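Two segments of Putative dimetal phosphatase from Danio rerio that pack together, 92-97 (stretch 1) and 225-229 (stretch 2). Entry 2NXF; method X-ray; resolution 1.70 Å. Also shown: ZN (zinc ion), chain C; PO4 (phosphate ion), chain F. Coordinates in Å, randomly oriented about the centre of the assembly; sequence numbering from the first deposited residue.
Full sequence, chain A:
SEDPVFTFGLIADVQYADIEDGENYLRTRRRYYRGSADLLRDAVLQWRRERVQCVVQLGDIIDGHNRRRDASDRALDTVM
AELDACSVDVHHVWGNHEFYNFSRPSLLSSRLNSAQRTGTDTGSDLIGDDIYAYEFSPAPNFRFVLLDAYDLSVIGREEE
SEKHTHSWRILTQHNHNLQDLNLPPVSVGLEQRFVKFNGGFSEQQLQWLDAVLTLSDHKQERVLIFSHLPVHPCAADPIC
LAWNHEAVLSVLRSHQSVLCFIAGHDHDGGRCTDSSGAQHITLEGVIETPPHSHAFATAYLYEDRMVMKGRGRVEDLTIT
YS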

# COMPACT_ATOMS: atom_id res chain seq x y z
N HIS A 92 5.02 6.73 -3.83
CA HIS A 92 5.32 5.96 -2.63
C HIS A 92 4.14 5.99 -1.68
O HIS A 92 3.72 7.08 -1.25
CB HIS A 92 6.54 6.55 -1.90
CG HIS A 92 7.76 6.65 -2.76
ND1 HIS A 92 8.52 5.55 -3.10
CD2 HIS A 92 8.35 7.72 -3.34
CE1 HIS A 92 9.53 5.95 -3.86
NE2 HIS A 92 9.44 7.25 -4.03
N VAL A 93 3.62 4.81 -1.36
CA VAL A 93 2.61 4.62 -0.33
C VAL A 93 3.33 4.37 0.98
O VAL A 93 4.31 3.63 1.01
CB VAL A 93 1.70 3.40 -0.73
CG1 VAL A 93 0.71 3.07 0.39
CG2 VAL A 93 0.96 3.69 -2.01
N TRP A 94 2.87 4.98 2.07
CA TRP A 94 3.48 4.74 3.39
C TRP A 94 2.77 3.61 4.13
O TRP A 94 1.54 3.64 4.32
CB TRP A 94 3.55 5.99 4.27
CG TRP A 94 4.30 7.13 3.66
CD1 TRP A 94 5.11 7.10 2.56
CD2 TRP A 94 4.34 8.47 4.16
NE1 TRP A 94 5.62 8.35 2.32
CE2 TRP A 94 5.16 9.22 3.27
CE3 TRP A 94 3.73 9.11 5.24
CZ2 TRP A 94 5.39 10.59 3.45
CZ3 TRP A 94 3.97 10.49 5.42
CH2 TRP A 94 4.80 11.21 4.52
N GLY A 95 3.55 2.60 4.51
CA GLY A 95 3.03 1.48 5.31
C GLY A 95 3.62 1.42 6.71
O GLY A 95 4.37 2.32 7.15
N ASN A 96 3.28 0.37 7.45
CA ASN A 96 3.74 0.26 8.84
C ASN A 96 5.25 0.34 9.01
O ASN A 96 5.71 1.00 9.94
CB ASN A 96 3.12 -0.92 9.62
CG ASN A 96 3.27 -2.25 8.90
OD1 ASN A 96 2.97 -2.37 7.72
ND2 ASN A 96 3.71 -3.27 9.64
N HIS A 97 6.02 -0.26 8.11
CA HIS A 97 7.49 -0.24 8.26
C HIS A 97 8.11 1.13 8.02
O HIS A 97 9.14 1.46 8.61
CB HIS A 97 8.13 -1.35 7.42
CG HIS A 97 7.94 -2.69 8.04
ND1 HIS A 97 8.90 -3.30 8.81
CD2 HIS A 97 6.86 -3.51 8.08
CE1 HIS A 97 8.44 -4.45 9.27
NE2 HIS A 97 7.20 -4.60 8.84
N ILE A 225 -7.17 3.19 -6.82
CA ILE A 225 -6.92 3.61 -5.44
C ILE A 225 -5.86 2.72 -4.85
O ILE A 225 -5.93 1.49 -5.02
CB ILE A 225 -8.23 3.54 -4.63
CG1 ILE A 225 -9.29 4.43 -5.30
CG2 ILE A 225 -8.01 3.99 -3.16
CD1 ILE A 225 -10.68 4.19 -4.75
N PHE A 226 -4.89 3.33 -4.17
CA PHE A 226 -3.73 2.60 -3.65
C PHE A 226 -3.66 2.84 -2.15
O PHE A 226 -3.82 3.98 -1.70
CB PHE A 226 -2.45 3.12 -4.29
CG PHE A 226 -2.41 2.95 -5.79
CD1 PHE A 226 -1.88 1.81 -6.37
CD2 PHE A 226 -2.95 3.94 -6.63
CE1 PHE A 226 -1.85 1.67 -7.76
CE2 PHE A 226 -2.92 3.79 -8.02
CZ PHE A 226 -2.37 2.66 -8.58
N SER A 227 -3.43 1.78 -1.39
CA SER A 227 -3.39 1.88 0.08
C SER A 227 -2.41 0.82 0.58
O SER A 227 -2.33 -0.25 -0.01
CB SER A 227 -4.79 1.58 0.61
OG SER A 227 -4.80 1.33 2.02
N HIS A 228 -1.68 1.07 1.68
CA HIS A 228 -0.82 -0.03 2.13
C HIS A 228 -1.73 -1.20 2.55
O HIS A 228 -1.41 -2.37 2.26
CB HIS A 228 0.05 0.35 3.32
CG HIS A 228 1.00 -0.73 3.71
ND1 HIS A 228 1.96 -1.21 2.83
CD2 HIS A 228 1.12 -1.45 4.85
CE1 HIS A 228 2.64 -2.17 3.44
NE2 HIS A 228 2.15 -2.34 4.66
N LEU A 229 -2.84 -0.88 3.20
CA LEU A 229 -3.73 -1.89 3.75
C LEU A 229 -4.91 -2.22 2.85
O LEU A 229 -5.57 -1.32 2.31
CB LEU A 229 -4.32 -1.43 5.11
CG LEU A 229 -3.30 -1.19 6.24
CD1 LEU A 229 -4.04 -0.71 7.51
CD2 LEU A 229 -2.49 -2.42 6.50
ZN ZN C . 2.87 -3.81 6.14
P PO4 F . 4.57 -6.61 7.88
O1 PO4 F . 3.66 -7.80 7.73
O2 PO4 F . 5.44 -6.79 9.12
O3 PO4 F . 5.57 -6.50 6.74
O4 PO4 F . 3.79 -5.34 7.94
O HOH W 1 -1.38 3.73 3.08
O HOH W 2 3.15 -5.83 5.46

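Metal coordination is the strongest link between the two segments, which lie far apart in sequence. The zinc ion takes OD1 of Asn96 at 2.1 Å and NE2 of His228 at 2.2 Å, so each segment supplies one ligand. O4 of the phosphate lies 2.5 Å from ZN and the oxygen of water 2 lies 2.1 Å from it, and two atoms from elsewhere in the structure complete the set. The shared metal also accounts for the approach of Asn96 OD1 to His228 NE2, 3.2 Å apart: both atoms direct their lone pairs at the zinc, and the pair is not a hydrogen bond. Indeed, no direct hydrogen bond joins the two segments. The CA-to-CB bond of Asn96 points sideways, but with chi1 at 52° (p) the end of its side chain comes nearer to the other segment.

The phosphate, probably carried over from the crystallisation liquor, is held by hydrogen bonds as well as by the metal. Asn96 ND2 donates to PO4 O4 over 2.7 Å with an N-H...acceptor angle of 155°, so the amide of Asn96 serves the metal through its oxygen and the phosphate through its nitrogen. His97 NE2 donates to PO4 O2 over 2.8 Å at a nearly straight 170°, and O2 accordingly sits at the edge of the His97 ring, near its plane. His97 itself makes no contact with the second segment.

A CH-pi contact brings the backbone of Gly95 against the imidazole of His228. Gly95 CA lies 3.6 Å from the ring centroid and 20° off the ring normal, which places it over the face; its closest ring atom is His228 CG, at 3.4 Å. The two CA atoms, Gly95 CA and His228 CA, are 5.2 Å apart, the closest CA approach between the segments. Glycine fits this position sterically: an ideal CB on Gly95 would stand 2.6 Å from His228 ND1, a clash. Gly95 is also the N-cap residue, immediately before the helix that begins with Asn96.

Apolar packing is supplied by Val93, whose CA-to-CB bond points toward the second segment. Its CG2 lies 4.1 Å from Phe226 CB, an apolar side-chain contact; the aromatic end of Phe226 leads away. The other methyl, Val93 CG1, packs against backbone, 3.9 Å from Ser227 C and 3.4 Å from His228 N, and reaches His228 CB at 4.1 Å.

Water 1 provides an indirect polar link. It accepts a hydrogen bond from His228 N at 3.0 Å and lies 3.2 Å from Trp94 O, to which it can donate, although more acceptors are in reach than it has protons. Trp94 O also approaches His228 CB to 3.7 Å, while the indole side chain starts away from the interface. Within the second segment, Ser227 OG donates to Leu229 O over 2.8 Å, a local bond that spans His228. The contact buries 232 Å² in total, and His228 has the largest covered area of any residue, 80 Å².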